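Local coordinates for protein 16S rRNA (guanine(1405)-N(7))-methyltransferase (Klebsiella pneumoniae, PDB 6PI9) that probably methylates the N7 position of guanosine 1405 in 16S ribosomal RNA, using S-adenosyl-L-methionine, and so confers resistance to various aminoglycosides, at residues 114-119 with 134-139; 167-172 with 191-196; 178-183 with 207-212; 199-204 with 234-239. All blocks are in the same frame, centred on the assembly; numbering follows the deposited sequence.

Interaction 1. Residues 114-119 with 134-139; sequences DARVLD and VTNALG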
loop_
_atom_site.group_PDB
_atom_site.type_symbol
_atom_site.label_atom_id
_atom_site.label_comp_id
_atom_site.label_asym_id
_atom_site.label_seq_id
_atom_site.Cartn_x
_atom_site.Cartn_y
_atom_site.Cartn_z
ATOM N N ASP A 114 23.588 21.328 11.550
ATOM C CA ASP A 114 24.462 20.638 10.592
ATOM C C ASP A 114 24.765 19.196 11.027
ATOM O O ASP A 114 25.917 18.755 11.065
ATOM C CB ASP A 114 25.757 21.432 10.359
ATOM C CG ASP A 114 25.498 22.902 10.002
ATOM O OD1 ASP A 114 25.517 23.760 10.918
ATOM O OD2 ASP A 114 25.274 23.196 8.802
ATOM N N ALA A 115 23.717 18.455 11.365
ATOM C CA ALA A 115 23.919 17.079 11.782
ATOM C C ALA A 115 24.340 16.209 10.599
ATOM O O ALA A 115 23.973 16.471 9.456
ATOM C CB ALA A 115 22.644 16.513 12.373
ATOM N N ARG A 116 25.111 15.158 10.891
ATOM C CA ARG A 116 25.303 14.052 9.958
ATOM C C ARG A 116 24.159 13.089 10.183
ATOM O O ARG A 116 24.010 12.556 11.296
ATOM C CB ARG A 116 26.612 13.313 10.187
ATOM C CG ARG A 116 26.786 12.076 9.271
ATOM C CD ARG A 116 26.863 12.465 7.787
ATOM N NE ARG A 116 27.340 11.320 6.975
ATOM C CZ ARG A 116 27.359 11.291 5.649
ATOM N NH1 ARG A 116 26.928 12.338 4.950
ATOM N NH2 ARG A 116 27.804 10.200 5.007
ATOM N N VAL A 117 23.353 12.862 9.147
ATOM C CA VAL A 117 22.071 12.156 9.309
ATOM C C VAL A 117 22.068 10.935 8.396
ATOM O O VAL A 117 22.286 11.071 7.192
ATOM C CB VAL A 117 20.876 13.064 8.954
ATOM C CG1 VAL A 117 19.581 12.320 9.049
ATOM C CG2 VAL A 117 20.808 14.291 9.892
ATOM N N LEU A 118 21.781 9.759 8.944
ATOM C CA LEU A 118 21.537 8.573 8.122
ATOM C C LEU A 118 20.035 8.485 7.867
ATOM O O LEU A 118 19.270 8.586 8.802
ATOM C CB LEU A 118 21.954 7.315 8.872
ATOM C CG LEU A 118 23.371 7.236 9.401
ATOM C CD1 LEU A 118 23.574 5.823 9.937
ATOM C CD2 LEU A 118 24.356 7.590 8.316
ATOM N N ASP A 119 19.610 8.278 6.622
ATOM C CA ASP A 119 18.165 8.168 6.330
ATOM C C ASP A 119 17.958 6.739 5.834
ATOM O O ASP A 119 18.316 6.429 4.702
ATOM C CB ASP A 119 17.765 9.209 5.288
ATOM C CG ASP A 119 16.284 9.355 5.124
ATOM O OD1 ASP A 119 15.506 8.461 5.576
ATOM O OD2 ASP A 119 15.904 10.408 4.525
ATOM N N VAL A 134 18.651 20.471 5.628
ATOM C CA VAL A 134 19.337 19.279 6.110
ATOM C C VAL A 134 20.021 18.665 4.893
ATOM O O VAL A 134 19.431 17.883 4.152
ATOM C CB VAL A 134 18.381 18.316 6.797
ATOM C CG1 VAL A 134 19.133 17.039 7.275
ATOM C CG2 VAL A 134 17.687 19.062 7.950
ATOM N N THR A 135 21.288 19.031 4.687
ATOM C CA THR A 135 21.999 18.707 3.456
ATOM C C THR A 135 23.226 17.830 3.707
ATOM O O THR A 135 24.118 17.738 2.853
ATOM C CB THR A 135 22.382 19.999 2.729
ATOM O OG1 THR A 135 23.286 20.743 3.548
ATOM C CG2 THR A 135 21.127 20.842 2.516
ATOM N N ASN A 136 23.288 17.170 4.859
ATOM C CA ASN A 136 24.387 16.271 5.167
ATOM C C ASN A 136 23.818 14.922 5.573
ATOM O O ASN A 136 24.037 14.477 6.697
ATOM C CB ASN A 136 25.268 16.831 6.284
ATOM C CG ASN A 136 26.525 16.011 6.510
ATOM O OD1 ASN A 136 26.952 15.247 5.646
ATOM N ND2 ASN A 136 27.120 16.165 7.690
ATOM N N ALA A 137 23.039 14.289 4.686
ATOM C CA ALA A 137 22.454 13.000 5.000
ATOM C C ALA A 137 23.017 11.911 4.099
ATOM O O ALA A 137 23.509 12.165 2.998
ATOM C CB ALA A 137 20.905 12.984 4.890
ATOM N N LEU A 138 22.932 10.669 4.567
ATOM C CA LEU A 138 23.328 9.537 3.728
ATOM C C LEU A 138 22.089 8.689 3.671
ATOM O O LEU A 138 21.725 8.082 4.682
ATOM C CB LEU A 138 24.469 8.725 4.324
ATOM C CG LEU A 138 24.778 7.528 3.411
ATOM C CD1 LEU A 138 25.260 8.084 2.092
ATOM C CD2 LEU A 138 25.800 6.579 4.043
ATOM N N GLY A 139 21.416 8.679 2.527
ATOM C CA GLY A 139 20.271 7.805 2.390
ATOM C C GLY A 139 20.676 6.405 2.005
ATOM O O GLY A 139 21.731 6.141 1.415
HETATM O O HOH W 1 26.806 19.297 8.172
HETATM O O HOH W 2 26.694 12.139 2.157
#
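R116 crosses N136 at about a right angle and reaches on over L138. R116 CG stands anti to the backbone N (chi1 176°), and the chain then bends at chi2. R116 NH1 donates to N136 OD1 at 3.0 Å, from above the plane of the amide carbonyl. One face of the guanidinium rests on L138 CB, which lies 3.7 Å from R116 NH2. A water in the guanidinium plane accepts from R116 NH1 and donates to A137 O, so the tip is tied to the backbone as well.

The backbones pair as two parallel strands. V117 N donates to N136 O at 3.0 Å, L138 N to V117 O at 2.7 Å, and D119 N to L138 O at 2.9 Å. V117 and A137 lie on the face opposite L118 and L138, with V117 CB 4.1 Å from A137 CB. V117 CG2 also meets V134 CG1 at 4.1 Å. D119 is on the V117 face too, and its OD2 is held by N125. Its side chain comes within about 4 Å of the bound S-adenosyl-L-homocysteine. Helix 125-131 connects the two strands in a beta-alpha-beta unit, the first of a Rossmann-like methyltransferase fold.

Interaction 2. Residues 167-172 with 191-196; sequences DLLSEI and AQKTGR. With SAH (S-adenosyl-L-homocysteine), chain B.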
loop_
_atom_site.group_PDB
_atom_site.type_symbol
_atom_site.label_atom_id
_atom_site.label_comp_id
_atom_site.label_asym_id
_atom_site.label_seq_id
_atom_site.Cartn_x
_atom_site.Cartn_y
_atom_site.Cartn_z
ATOM N N ASP A 167 20.389 -3.230 1.704
ATOM C CA ASP A 167 19.275 -4.105 2.115
ATOM C C ASP A 167 19.414 -4.305 3.622
ATOM O O ASP A 167 20.316 -5.017 4.074
ATOM C CB ASP A 167 19.257 -5.446 1.347
ATOM C CG ASP A 167 17.995 -6.285 1.673
ATOM O OD1 ASP A 167 17.418 -6.115 2.775
ATOM O OD2 ASP A 167 17.628 -7.168 0.869
ATOM N N LEU A 168 18.495 -3.707 4.376
ATOM C CA LEU A 168 18.498 -3.710 5.838
ATOM C C LEU A 168 18.182 -5.075 6.464
ATOM O O LEU A 168 18.234 -5.210 7.701
ATOM C CB LEU A 168 17.526 -2.663 6.328
ATOM C CG LEU A 168 18.007 -1.222 6.022
ATOM C CD1 LEU A 168 16.845 -0.308 6.312
ATOM C CD2 LEU A 168 19.202 -0.782 6.894
ATOM N N LEU A 169 17.865 -6.102 5.673
ATOM C CA LEU A 169 17.774 -7.443 6.210
ATOM C C LEU A 169 19.118 -8.138 6.204
ATOM O O LEU A 169 19.327 -9.131 6.930
ATOM C CB LEU A 169 16.775 -8.287 5.385
ATOM C CG LEU A 169 15.339 -8.369 5.966
ATOM C CD1 LEU A 169 15.418 -9.081 7.225
ATOM C CD2 LEU A 169 14.732 -7.079 6.331
ATOM N N SER A 170 20.038 -7.695 5.366
ATOM C CA SER A 170 21.313 -8.365 5.382
ATOM C C SER A 170 22.447 -7.454 5.805
ATOM O O SER A 170 23.590 -7.925 5.909
ATOM C CB SER A 170 21.581 -9.026 4.017
ATOM O OG SER A 170 21.137 -8.202 2.977
ATOM N N GLU A 171 22.158 -6.189 6.130
ATOM C CA GLU A 171 23.219 -5.279 6.554
ATOM C C GLU A 171 22.697 -4.422 7.702
ATOM O O GLU A 171 21.594 -3.898 7.607
ATOM C CB GLU A 171 23.656 -4.387 5.374
ATOM C CG GLU A 171 24.705 -3.365 5.735
ATOM C CD GLU A 171 24.987 -2.305 4.643
ATOM O OE1 GLU A 171 24.551 -2.417 3.468
ATOM O OE2 GLU A 171 25.699 -1.352 4.983
ATOM N N ILE A 172 23.474 -4.277 8.760
ATOM C CA ILE A 172 23.204 -3.253 9.780
ATOM C C ILE A 172 24.146 -2.116 9.492
ATOM O O ILE A 172 25.388 -2.323 9.527
ATOM C CB ILE A 172 23.377 -3.833 11.192
ATOM C CG1 ILE A 172 22.112 -4.632 11.546
ATOM C CG2 ILE A 172 23.597 -2.722 12.210
ATOM C CD1 ILE A 172 22.117 -5.169 12.955
ATOM N N ALA A 191 7.957 -7.257 9.115
ATOM C CA ALA A 191 7.206 -8.177 8.264
ATOM C C ALA A 191 8.125 -9.078 7.475
ATOM O O ALA A 191 7.717 -10.183 7.054
ATOM C CB ALA A 191 6.300 -7.385 7.321
ATOM N N GLN A 192 9.340 -8.620 7.202
ATOM C CA GLN A 192 10.293 -9.428 6.460
ATOM C C GLN A 192 11.093 -10.364 7.357
ATOM O O GLN A 192 11.531 -11.421 6.879
ATOM C CB GLN A 192 11.264 -8.545 5.660
ATOM C CG GLN A 192 10.602 -7.653 4.596
ATOM C CD GLN A 192 11.533 -6.576 4.045
ATOM O OE1 GLN A 192 12.552 -6.859 3.424
ATOM N NE2 GLN A 192 11.193 -5.323 4.323
ATOM N N LYS A 193 11.315 -10.003 8.630
ATOM C CA LYS A 193 12.064 -10.876 9.541
ATOM C C LYS A 193 11.719 -10.509 10.971
ATOM O O LYS A 193 11.962 -9.376 11.375
ATOM C CB LYS A 193 13.551 -10.723 9.312
ATOM C CG LYS A 193 14.442 -11.469 10.327
ATOM C CD LYS A 193 14.976 -12.736 9.757
ATOM C CE LYS A 193 15.947 -13.429 10.706
ATOM N NZ LYS A 193 15.253 -13.863 11.949
ATOM N N THR A 194 11.154 -11.452 11.728
ATOM C CA THR A 194 10.845 -11.207 13.144
ATOM C C THR A 194 12.105 -10.904 13.930
ATOM O O THR A 194 13.112 -11.583 13.782
ATOM C CB THR A 194 10.143 -12.435 13.755
ATOM O OG1 THR A 194 8.897 -12.610 13.078
ATOM C CG2 THR A 194 9.847 -12.215 15.283
ATOM N N GLY A 195 12.048 -9.873 14.753
ATOM C CA GLY A 195 13.179 -9.475 15.552
ATOM C C GLY A 195 14.093 -8.460 14.895
ATOM O O GLY A 195 15.001 -7.935 15.571
ATOM N N ARG A 196 13.882 -8.166 13.598
ATOM C CA ARG A 196 14.870 -7.384 12.865
ATOM C C ARG A 196 14.812 -5.918 13.269
ATOM O O ARG A 196 15.857 -5.245 13.313
ATOM C CB ARG A 196 14.648 -7.541 11.349
ATOM C CG ARG A 196 15.759 -6.880 10.479
ATOM C CD ARG A 196 17.114 -7.520 10.791
ATOM N NE ARG A 196 18.185 -6.891 10.024
ATOM C CZ ARG A 196 19.462 -7.235 10.098
ATOM N NH1 ARG A 196 19.866 -8.200 10.920
ATOM N NH2 ARG A 196 20.355 -6.601 9.352
HETATM N N SAH B . 11.626 6.525 4.918
HETATM C CA SAH B . 11.027 7.022 3.660
HETATM C CB SAH B . 10.425 5.878 2.863
HETATM C CG SAH B . 9.409 4.955 3.596
HETATM S SD SAH B . 8.571 3.814 2.401
HETATM C C SAH B . 9.943 8.078 3.948
HETATM O O SAH B . 9.393 8.032 5.068
HETATM O OXT SAH B . 9.591 8.914 3.092
HETATM C "C5'" SAH B . 9.497 2.273 2.814
HETATM C "C4'" SAH B . 10.889 2.182 2.122
HETATM O "O4'" SAH B . 11.624 1.061 2.661
HETATM C "C3'" SAH B . 10.925 2.042 0.572
HETATM O "O3'" SAH B . 11.713 3.099 -0.012
HETATM C "C2'" SAH B . 11.596 0.695 0.310
HETATM O "O2'" SAH B . 12.441 0.795 -0.839
HETATM C "C1'" SAH B . 12.437 0.553 1.587
HETATM N N9 SAH B . 12.713 -0.818 1.973
HETATM C C8 SAH B . 11.804 -1.828 2.151
HETATM N N7 SAH B . 12.477 -2.914 2.637
HETATM C C5 SAH B . 13.808 -2.593 2.698
HETATM C C6 SAH B . 14.942 -3.288 3.051
HETATM N N6 SAH B . 14.922 -4.565 3.372
HETATM N N1 SAH B . 16.146 -2.603 3.079
HETATM C C2 SAH B . 16.236 -1.313 2.679
HETATM N N3 SAH B . 15.126 -0.602 2.306
HETATM C C4 SAH B . 13.940 -1.275 2.331
#
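R196 grips L168 side-on. R196 CG is anti to the backbone N (chi1 -173°), and the chain bends at chi2 on its way to L168 O. R196 NE donates to L168 O at 2.9 Å, and R196 NH2 donates to L168 O at 3.0 Å. L168 O lies near the guanidinium plane. L169 O sits over the centre of one guanidinium face, and I172 CD1 lies over the opposite face. I172 CG1 comes closer, 3.4 Å from R196 NH2. R196 NH1 turns to E199 in a salt bridge. L169 CD2 packs 3.8 Å from Q192 CB, and L169 CD1 3.9 Å from R196 CG.

The other side is looser. S170 is exposed and turns away, and the end of K193 leads off. T194 binds R221 of the second subunit.

The packed end borders the adenine of S-adenosyl-L-homocysteine. L168 N donates to SAH N1 at 2.9 Å, and SAH N6 donates to D167 OD1 at 3.0 Å and also to Q192 OE1. Q192 NE2 donates to SAH N7 at 3.2 Å and bonds to V188 O. D167 OD1 also accepts from L169 N, closing an Asx turn. Loop 167-172 and the end of helix 186-192 form the adenine-recognition end of a methyltransferase cofactor pocket.

Interaction 3. Residues 178-183 with 207-212; sequences DAALLM and PRLVVT. With SAH (S-adenosyl-L-homocysteine), chain B.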
loop_
_atom_site.group_PDB
_atom_site.type_symbol
_atom_site.label_atom_id
_atom_site.label_comp_id
_atom_site.label_asym_id
_atom_site.label_seq_id
_atom_site.Cartn_x
_atom_site.Cartn_y
_atom_site.Cartn_z
ATOM N N ASP A 178 25.213 11.563 13.646
ATOM C CA ASP A 178 24.593 12.249 14.772
ATOM C C ASP A 178 23.176 11.762 14.997
ATOM O O ASP A 178 22.696 11.721 16.142
ATOM C CB ASP A 178 24.634 13.743 14.509
ATOM C CG ASP A 178 26.066 14.262 14.495
ATOM O OD1 ASP A 178 26.748 14.003 15.509
ATOM O OD2 ASP A 178 26.531 14.837 13.483
ATOM N N ALA A 179 22.491 11.379 13.930
ATOM C CA ALA A 179 21.108 10.946 14.064
ATOM C C ALA A 179 20.812 9.976 12.952
ATOM O O ALA A 179 21.423 10.073 11.886
ATOM C CB ALA A 179 20.148 12.152 13.988
ATOM N N ALA A 180 19.862 9.033 13.183
ATOM C CA ALA A 180 19.368 8.182 12.119
ATOM C C ALA A 180 17.852 8.234 12.087
ATOM O O ALA A 180 17.201 8.335 13.133
ATOM C CB ALA A 180 19.766 6.712 12.265
ATOM N N LEU A 181 17.324 8.225 10.867
ATOM C CA LEU A 181 15.898 8.315 10.613
ATOM C C LEU A 181 15.466 6.931 10.191
ATOM O O LEU A 181 16.123 6.322 9.344
ATOM C CB LEU A 181 15.593 9.319 9.499
ATOM C CG LEU A 181 16.315 10.670 9.607
ATOM C CD1 LEU A 181 15.934 11.581 8.434
ATOM C CD2 LEU A 181 15.953 11.391 10.946
ATOM N N LEU A 182 14.415 6.411 10.844
ATOM C CA LEU A 182 13.789 5.131 10.505
ATOM C C LEU A 182 12.320 5.447 10.312
ATOM O O LEU A 182 11.485 5.192 11.215
ATOM C CB LEU A 182 13.988 4.101 11.621
ATOM C CG LEU A 182 15.472 3.685 11.781
ATOM C CD1 LEU A 182 16.162 4.686 12.716
ATOM C CD2 LEU A 182 15.549 2.278 12.428
ATOM N N MET A 183 11.986 6.038 9.160
ATOM C CA MET A 183 10.662 6.623 8.979
ATOM C C MET A 183 9.808 5.654 8.157
ATOM O O MET A 183 10.213 5.258 7.046
ATOM C CB MET A 183 10.819 7.998 8.318
ATOM C CG MET A 183 11.519 8.995 9.263
ATOM S SD MET A 183 12.141 10.451 8.340
ATOM C CE MET A 183 10.631 11.049 7.572
ATOM N N PRO A 207 23.499 8.384 18.213
ATOM C CA PRO A 207 22.903 8.555 19.543
ATOM C C PRO A 207 21.454 8.995 19.527
ATOM O O PRO A 207 20.793 8.898 20.578
ATOM C CB PRO A 207 23.784 9.634 20.175
ATOM C CG PRO A 207 24.291 10.414 19.027
ATOM C CD PRO A 207 24.505 9.425 17.924
ATOM N N ARG A 208 20.936 9.509 18.404
ATOM C CA ARG A 208 19.551 9.971 18.356
ATOM C C ARG A 208 18.905 9.302 17.168
ATOM O O ARG A 208 19.531 9.204 16.115
ATOM C CB ARG A 208 19.448 11.495 18.222
ATOM C CG ARG A 208 19.714 12.215 19.558
ATOM C CD ARG A 208 20.139 13.651 19.390
ATOM N NE ARG A 208 19.774 14.527 20.525
ATOM C CZ ARG A 208 20.153 14.352 21.793
ATOM N NH1 ARG A 208 20.877 13.282 22.146
ATOM N NH2 ARG A 208 19.788 15.238 22.726
ATOM N N LEU A 209 17.659 8.842 17.333
ATOM C CA LEU A 209 16.917 8.158 16.286
ATOM C C LEU A 209 15.565 8.838 16.155
ATOM O O LEU A 209 14.977 9.248 17.159
ATOM C CB LEU A 209 16.675 6.672 16.603
ATOM C CG LEU A 209 17.914 5.895 17.035
ATOM C CD1 LEU A 209 17.478 4.479 17.319
ATOM C CD2 LEU A 209 19.026 5.887 15.951
ATOM N N VAL A 210 15.078 8.957 14.926
ATOM C CA VAL A 210 13.703 9.399 14.658
ATOM C C VAL A 210 12.995 8.218 14.060
ATOM O O VAL A 210 13.377 7.759 12.979
ATOM C CB VAL A 210 13.664 10.595 13.692
ATOM C CG1 VAL A 210 12.194 11.002 13.406
ATOM C CG2 VAL A 210 14.462 11.754 14.291
ATOM N N VAL A 211 11.977 7.699 14.745
ATOM C CA VAL A 211 11.300 6.466 14.311
ATOM C C VAL A 211 9.848 6.815 14.080
ATOM O O VAL A 211 9.229 7.439 14.950
ATOM C CB VAL A 211 11.404 5.358 15.382
ATOM C CG1 VAL A 211 10.585 4.088 14.970
ATOM C CG2 VAL A 211 12.896 5.041 15.729
ATOM N N THR A 212 9.311 6.516 12.896
ATOM C CA THR A 212 7.936 6.921 12.650
ATOM C C THR A 212 7.088 5.785 12.102
ATOM O O THR A 212 7.577 4.823 11.498
ATOM C CB THR A 212 7.812 8.096 11.687
ATOM O OG1 THR A 212 7.997 7.607 10.353
ATOM C CG2 THR A 212 8.837 9.164 12.034
HETATM N N SAH B . 11.626 6.525 4.918
HETATM C CA SAH B . 11.027 7.022 3.660
HETATM C CB SAH B . 10.425 5.878 2.863
HETATM C CG SAH B . 9.409 4.955 3.596
HETATM S SD SAH B . 8.571 3.814 2.401
HETATM C C SAH B . 9.943 8.078 3.948
HETATM O O SAH B . 9.393 8.032 5.068
HETATM O OXT SAH B . 9.591 8.914 3.092
HETATM C "C5'" SAH B . 9.497 2.273 2.814
HETATM C "C4'" SAH B . 10.889 2.182 2.122
HETATM O "O4'" SAH B . 11.624 1.061 2.661
HETATM C "C3'" SAH B . 10.925 2.042 0.572
HETATM O "O3'" SAH B . 11.713 3.099 -0.012
HETATM C "C2'" SAH B . 11.596 0.695 0.310
HETATM O "O2'" SAH B . 12.441 0.795 -0.839
HETATM C "C1'" SAH B . 12.437 0.553 1.587
HETATM N N9 SAH B . 12.713 -0.818 1.973
HETATM C C8 SAH B . 11.804 -1.828 2.151
HETATM N N7 SAH B . 12.477 -2.914 2.637
HETATM C C5 SAH B . 13.808 -2.593 2.698
HETATM C C6 SAH B . 14.942 -3.288 3.051
HETATM N N6 SAH B . 14.922 -4.565 3.372
HETATM N N1 SAH B . 16.146 -2.603 3.079
HETATM C C2 SAH B . 16.236 -1.313 2.679
HETATM N N3 SAH B . 15.126 -0.602 2.306
HETATM C C4 SAH B . 13.940 -1.275 2.331
HETATM O O HOH W 3 9.781 3.108 11.388
#
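L181 and V210 lie side by side on one sheet face and point the same way. L181 CG is anti to the carbonyl carbon (chi1 -47°), and L181 CD2 fits against the branch of V210, 3.7 Å from V210 CB and equally near V210 CG2. Further along this face M183 crosses T212 obliquely. M183 CB meets T212 OG1 at 3.5 Å, and M183 CG comes against T212 CG2 at 3.9 Å. T212 OG1 is itself engaged by E252 and by the backbone of K184.

The other face carries a second row. L209 CD2 lies against A180 CB, 3.8 Å away. L182 CB lies next to V211 CG2, and L182 CD1 reaches back toward L209 CB. L201 of helix 196-203 covers L182, L209 and V211, and L111 of helix 100-111 covers A179 and L181 on the first face.

The parallel backbones are joined by alternating bonds. V210 N donates to A180 O, and L182 N donates to V210 O at 2.7 Å and almost straight (177°). T212 N bonds likewise to L182 O.

Both rows are mostly apolar, apart from T212 and R208, which pairs with E258. Side-chain shape and backbone bonding thus unite the adjacent strands. At M183 the backbone O accepts from SAH N at 2.9 Å. The pairing probably helps, through the L182 bonds, to set this carbonyl for the amino group of the cofactor product.

Interaction 4. Residues 199-204 with 234-239; sequences ELLASL and ERILPD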
loop_
_atom_site.group_PDB
_atom_site.type_symbol
_atom_site.label_atom_id
_atom_site.label_comp_id
_atom_site.label_asym_id
_atom_site.label_seq_id
_atom_site.Cartn_x
_atom_site.Cartn_y
_atom_site.Cartn_z
ATOM N N GLU A 199 16.813 -5.590 16.389
ATOM C CA GLU A 199 18.242 -5.809 16.155
ATOM C C GLU A 199 18.858 -4.571 15.500
ATOM O O GLU A 199 19.962 -4.150 15.854
ATOM C CB GLU A 199 18.409 -7.040 15.279
ATOM C CG GLU A 199 19.806 -7.414 15.007
ATOM C CD GLU A 199 19.885 -8.753 14.285
ATOM O OE1 GLU A 199 21.020 -9.300 14.258
ATOM O OE2 GLU A 199 18.819 -9.245 13.747
ATOM N N LEU A 200 18.126 -3.961 14.569
ATOM C CA LEU A 200 18.583 -2.743 13.922
ATOM C C LEU A 200 18.691 -1.589 14.915
ATOM O O LEU A 200 19.715 -0.903 14.967
ATOM C CB LEU A 200 17.634 -2.386 12.782
ATOM C CG LEU A 200 17.894 -1.089 12.013
ATOM C CD1 LEU A 200 19.285 -1.166 11.375
ATOM C CD2 LEU A 200 16.807 -0.908 10.882
ATOM N N LEU A 201 17.633 -1.343 15.702
ATOM C CA LEU A 201 17.685 -0.238 16.668
ATOM C C LEU A 201 18.848 -0.389 17.641
ATOM O O LEU A 201 19.526 0.596 17.976
ATOM C CB LEU A 201 16.352 -0.175 17.434
ATOM C CG LEU A 201 15.094 0.216 16.663
ATOM C CD1 LEU A 201 13.882 -0.180 17.477
ATOM C CD2 LEU A 201 15.002 1.727 16.361
ATOM N N ALA A 202 19.097 -1.610 18.128
ATOM C CA ALA A 202 20.141 -1.801 19.137
ATOM C C ALA A 202 21.559 -1.635 18.588
ATOM O O ALA A 202 22.499 -1.467 19.379
ATOM C CB ALA A 202 20.015 -3.188 19.775
ATOM N N SER A 203 21.747 -1.688 17.273
ATOM C CA SER A 203 23.087 -1.721 16.694
ATOM C C SER A 203 23.495 -0.461 15.936
ATOM O O SER A 203 24.700 -0.301 15.640
ATOM C CB SER A 203 23.226 -2.918 15.735
ATOM O OG SER A 203 23.081 -4.159 16.410
ATOM N N LEU A 204 22.544 0.415 15.586
ATOM C CA LEU A 204 22.888 1.653 14.890
ATOM C C LEU A 204 23.863 2.501 15.707
ATOM O O LEU A 204 23.754 2.607 16.934
ATOM C CB LEU A 204 21.613 2.442 14.583
ATOM C CG LEU A 204 20.828 1.850 13.420
ATOM C CD1 LEU A 204 19.450 2.521 13.318
ATOM C CD2 LEU A 204 21.603 1.925 12.074
ATOM N N GLU A 234 6.731 0.189 21.918
ATOM C CA GLU A 234 7.201 0.297 23.298
ATOM C C GLU A 234 7.641 -1.061 23.813
ATOM O O GLU A 234 8.533 -1.142 24.667
ATOM C CB GLU A 234 6.122 0.897 24.186
ATOM C CG GLU A 234 5.449 2.114 23.566
ATOM C CD GLU A 234 6.114 3.474 23.789
ATOM O OE1 GLU A 234 5.374 4.482 23.650
ATOM O OE2 GLU A 234 7.332 3.547 24.081
ATOM N N ARG A 235 7.106 -2.131 23.239
ATOM C CA ARG A 235 7.455 -3.461 23.693
ATOM C C ARG A 235 8.787 -3.915 23.097
ATOM O O ARG A 235 9.583 -4.571 23.775
ATOM C CB ARG A 235 6.336 -4.433 23.326
ATOM C CG ARG A 235 6.692 -5.862 23.569
ATOM C CD ARG A 235 5.477 -6.761 23.529
ATOM N NE ARG A 235 4.830 -6.809 22.220
ATOM C CZ ARG A 235 5.266 -7.553 21.204
ATOM N NH1 ARG A 235 6.382 -8.273 21.341
ATOM N NH2 ARG A 235 4.606 -7.572 20.045
ATOM N N ILE A 236 9.082 -3.557 21.858
ATOM C CA ILE A 236 10.324 -4.078 21.258
ATOM C C ILE A 236 11.490 -3.125 21.461
ATOM O O ILE A 236 12.644 -3.504 21.206
ATOM C CB ILE A 236 10.175 -4.395 19.766
ATOM C CG1 ILE A 236 9.915 -3.128 18.947
ATOM C CG2 ILE A 236 9.037 -5.441 19.539
ATOM C CD1 ILE A 236 11.105 -2.583 18.157
ATOM N N LEU A 237 11.244 -1.900 21.899
ATOM C CA LEU A 237 12.356 -0.956 21.983
ATOM C C LEU A 237 13.460 -1.510 22.897
ATOM O O LEU A 237 13.195 -1.794 24.066
ATOM C CB LEU A 237 11.878 0.394 22.525
ATOM C CG LEU A 237 12.970 1.470 22.615
ATOM C CD1 LEU A 237 13.381 1.856 21.201
ATOM C CD2 LEU A 237 12.435 2.678 23.369
ATOM N N PRO A 238 14.705 -1.629 22.428
ATOM C CA PRO A 238 15.798 -2.085 23.317
ATOM C C PRO A 238 15.949 -1.230 24.569
ATOM O O PRO A 238 15.759 -0.013 24.541
ATOM C CB PRO A 238 17.040 -1.974 22.429
ATOM C CG PRO A 238 16.525 -2.064 21.021
ATOM C CD PRO A 238 15.169 -1.377 21.059
ATOM N N ASP A 239 16.343 -1.875 25.676
ATOM C CA ASP A 239 16.440 -1.153 26.946
ATOM C C ASP A 239 17.527 -0.085 26.937
ATOM O O ASP A 239 17.515 0.805 27.802
ATOM C CB ASP A 239 16.724 -2.103 28.124
ATOM C CG ASP A 239 15.619 -3.124 28.348
ATOM O OD1 ASP A 239 14.452 -2.878 27.946
ATOM O OD2 ASP A 239 15.924 -4.167 28.969
#
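L201 and A202 meet the end of helix 225-236 and the proline after it. L201 CD1 touches I236 CD1 at 3.7 Å, and the two side chains cross at about a right angle. L201 CD1 lies 4.0 Å from P238 CD and 4.3 Å from L237 CD1. L201 CB is also close to the ring, 4.0 Å from P238 CD. A202 CB rests against P238 CG at 3.9 Å. The proline ring thus abuts two successive residues of helix 196-203.

I236 CG1 takes the crowded position between the backbone N and the carbonyl carbon (chi1 65°). From there I236 CD1 meets L201 CD1.

The next shell is backbone. L237 is the first residue to leave helical geometry, and P238 follows it. In the other segment S203 OG donates to E199 O at 3.2 Å, and L200 O accepts from both S203 N and L204 N. R259 donates to L201 O.

Farther out, L201 touches L182 of strand 179-183, L186 of helix 186-192 and L241 of strand 241-248. L237 rests on V243 of strand 241-248. The contact is apolar surface packing, about 13 Å from the bound ligand at the L201 side chain. It joins helix 196-203, which precedes strand 208-214, with helix 225-236, which follows it, in the helix-on-sheet layering of a Rossmann-like methyltransferase fold.

Overall arrangement
Interactions 1 and 3 are neighbouring pairs of parallel strands in one sheet, with centres 11 Å apart. Strand 117-120 bonds to strand 179-183, so the two pairs run on as four strands. The centre of interaction 4 is about 12 Å from that of interaction 3, and its helix 196-203 covers one face of that pair. The same helix touches interaction 2 through I172, with centres 13 Å apart. Along the chain interaction 1 closes first. The segments of interaction 3 then alternate with those of interactions 2 and 4. Interactions 2 and 3 are about 17 Å apart between centres, yet both hold S-adenosyl-L-homocysteine, one at the adenine and the other at the amino group. Sheet, loop and helix 186-192 thus share one cofactor site.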